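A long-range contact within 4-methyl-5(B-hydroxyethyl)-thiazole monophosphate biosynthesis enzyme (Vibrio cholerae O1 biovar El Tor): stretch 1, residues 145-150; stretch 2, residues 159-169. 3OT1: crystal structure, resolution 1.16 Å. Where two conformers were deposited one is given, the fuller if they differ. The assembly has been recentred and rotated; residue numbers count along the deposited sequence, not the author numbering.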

# COMPACT_ATOMS: atom_id res chain seq x y z
N SER A 145 0.34 17.20 -16.76
CA SER A 145 -0.53 16.12 -17.14
C SER A 145 -1.51 15.83 -16.01
O SER A 145 -1.13 15.85 -14.82
CB SER A 145 0.31 14.88 -17.37
OG SER A 145 -0.52 13.77 -17.60
N ARG A 146 -2.76 15.51 -16.37
CA ARG A 146 -3.75 15.02 -15.42
C ARG A 146 -3.97 13.52 -15.55
O ARG A 146 -4.93 12.98 -15.01
CB ARG A 146 -5.08 15.77 -15.58
CG ARG A 146 -4.96 17.23 -15.21
CD ARG A 146 -6.22 18.04 -15.53
NE ARG A 146 -6.08 19.41 -15.03
CZ ARG A 146 -5.39 20.36 -15.64
NH1 ARG A 146 -5.33 21.57 -15.10
NH2 ARG A 146 -4.76 20.13 -16.78
N GLN A 147 -3.08 12.84 -16.27
CA GLN A 147 -3.12 11.39 -16.28
C GLN A 147 -2.83 10.85 -14.90
O GLN A 147 -2.02 11.41 -14.16
CB GLN A 147 -2.07 10.83 -17.21
CG GLN A 147 -2.22 11.17 -18.66
CD GLN A 147 -0.90 11.04 -19.34
OE1 GLN A 147 -0.05 11.94 -19.27
NE2 GLN A 147 -0.67 9.91 -19.94
N ARG A 148 -3.47 9.74 -14.56
CA ARG A 148 -3.16 9.05 -13.31
C ARG A 148 -1.70 8.60 -13.28
O ARG A 148 -1.07 8.68 -12.22
CB ARG A 148 -4.09 7.84 -13.12
CG ARG A 148 -5.55 8.23 -12.90
CD ARG A 148 -6.47 7.05 -12.85
NE ARG A 148 -6.26 6.23 -11.67
CZ ARG A 148 -6.75 6.50 -10.46
NH1 ARG A 148 -7.51 7.57 -10.25
NH2 ARG A 148 -6.49 5.67 -9.48
N VAL A 149 -1.17 8.15 -14.42
CA VAL A 149 0.23 7.81 -14.61
C VAL A 149 0.70 8.47 -15.92
O VAL A 149 0.09 8.27 -16.96
CB VAL A 149 0.42 6.28 -14.71
CG1 VAL A 149 1.88 5.91 -14.94
CG2 VAL A 149 -0.10 5.57 -13.45
N CYS A 150 1.74 9.28 -15.81
CA CYS A 150 2.29 10.03 -16.93
C CYS A 150 3.74 9.60 -17.21
O CYS A 150 4.61 9.73 -16.34
CB CYS A 150 2.26 11.52 -16.61
SG CYS A 150 3.08 12.57 -17.85
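Stretch 2 159-169: TSQGPGTALEF

Stretch 2 runs antiparallel to the end of stretch 1 as a strand at Thr159 and Ser160, then leaves through a loop into a helix that includes Ala166 to Phe169. Ser145 makes no contact with it. Arg146 and Gln147 are in loop conformation and meet the side chain of Gln161, whose CB points toward stretch 1. Gln161 NE2 donates a hydrogen bond to Gln147 O at 2.9 Å. Arg148 is the most heavily covered residue of stretch 1. Its backbone O accepts a hydrogen bond from Ser160 OG at 2.7 Å. Its side chain, m at chi1, reaches the helix and forms a two-pronged salt bridge with Glu168: Arg148 NE to Glu168 OE1 and Arg148 NH2 to Glu168 OE2, both 2.9 Å. Thr165 CG2 lies over one face of the guanidinium, 3.5 Å from Arg148 NH2. Val149 pairs with Ser160 as a non-hydrogen-bonded bridge, with CA atoms 4.5 Å apart. Val149 CG2 packs at 3.8 Å from Glu168 CB and 4.4 Å from Phe169 CB. Cys150 pairs with Thr159 through two backbone hydrogen bonds, Cys150 N to Thr159 O and Thr159 N to Cys150 O, each 2.8 Å. The side chains of Cys150 and Thr159 lie on the sheet face opposite that of Val149 and Ser160, with Cys150 CB 3.7 Å from Thr159 OG1.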

# COMPACT_ATOMS: atom_id res chain seq x y z
N THR A 159 5.71 9.80 -13.75
CA THR A 159 5.11 10.40 -12.59
C THR A 159 3.67 9.92 -12.39
O THR A 159 3.03 9.40 -13.29
CB THR A 159 5.17 11.94 -12.64
OG1 THR A 159 4.56 12.40 -13.86
CG2 THR A 159 6.58 12.43 -12.50
N SER A 160 3.19 10.08 -11.15
CA SER A 160 1.85 9.64 -10.83
C SER A 160 1.32 10.46 -9.65
O SER A 160 2.03 11.25 -9.06
CB SER A 160 1.85 8.14 -10.57
OG SER A 160 0.57 7.57 -10.44
N GLN A 161 0.05 10.28 -9.31
CA GLN A 161 -0.68 11.24 -8.48
C GLN A 161 -0.80 10.97 -6.98
O GLN A 161 -0.73 11.92 -6.22
CB GLN A 161 -2.09 11.43 -9.06
CG GLN A 161 -2.09 12.02 -10.47
CD GLN A 161 -3.44 12.54 -10.87
OE1 GLN A 161 -4.34 12.69 -10.03
NE2 GLN A 161 -3.58 12.88 -12.14
N GLY A 162 -1.04 9.75 -6.52
CA GLY A 162 -1.35 9.61 -5.11
C GLY A 162 -1.48 8.18 -4.67
O GLY A 162 -1.22 7.23 -5.42
N PRO A 163 -1.93 7.99 -3.43
CA PRO A 163 -2.05 6.66 -2.88
C PRO A 163 -2.84 5.72 -3.80
O PRO A 163 -2.47 4.57 -4.00
CB PRO A 163 -2.74 6.90 -1.53
CG PRO A 163 -2.27 8.25 -1.12
CD PRO A 163 -2.23 9.03 -2.41
N GLY A 164 -3.95 6.22 -4.34
CA GLY A 164 -4.83 5.44 -5.17
C GLY A 164 -4.35 5.18 -6.58
O GLY A 164 -4.99 4.43 -7.31
N THR A 165 -3.22 5.78 -6.97
CA THR A 165 -2.57 5.48 -8.24
C THR A 165 -1.26 4.72 -8.07
O THR A 165 -0.59 4.43 -9.07
CB THR A 165 -2.32 6.76 -9.10
OG1 THR A 165 -1.30 7.55 -8.47
CG2 THR A 165 -3.60 7.57 -9.31
N ALA A 166 -0.87 4.38 -6.85
CA ALA A 166 0.44 3.84 -6.60
C ALA A 166 0.64 2.46 -7.25
O ALA A 166 1.71 2.16 -7.75
CB ALA A 166 0.77 3.81 -5.11
N LEU A 167 -0.39 1.60 -7.18
CA LEU A 167 -0.29 0.31 -7.82
C LEU A 167 -0.15 0.45 -9.35
O LEU A 167 0.69 -0.19 -9.98
CB LEU A 167 -1.51 -0.50 -7.42
CG LEU A 167 -1.57 -1.93 -7.89
CD1 LEU A 167 -0.27 -2.64 -7.64
CD2 LEU A 167 -2.74 -2.65 -7.20
N GLU A 168 -0.98 1.31 -9.94
CA GLU A 168 -0.90 1.59 -11.37
C GLU A 168 0.49 2.09 -11.75
O GLU A 168 1.06 1.68 -12.76
CB GLU A 168 -1.93 2.66 -11.75
CG GLU A 168 -3.36 2.17 -11.66
CD GLU A 168 -4.32 3.33 -11.47
OE1 GLU A 168 -4.60 4.02 -12.45
OE2 GLU A 168 -4.77 3.56 -10.33
N PHE A 169 1.05 2.96 -10.93
CA PHE A 169 2.39 3.53 -11.13
C PHE A 169 3.46 2.45 -11.07
O PHE A 169 4.35 2.39 -11.94
CB PHE A 169 2.57 4.60 -10.04
CG PHE A 169 3.97 5.12 -9.82
CD1 PHE A 169 4.55 6.02 -10.70
CD2 PHE A 169 4.64 4.84 -8.65
CE1 PHE A 169 5.75 6.58 -10.41
CE2 PHE A 169 5.86 5.39 -8.37
CZ PHE A 169 6.43 6.26 -9.26
O HOH W 1 6.20 12.38 -16.11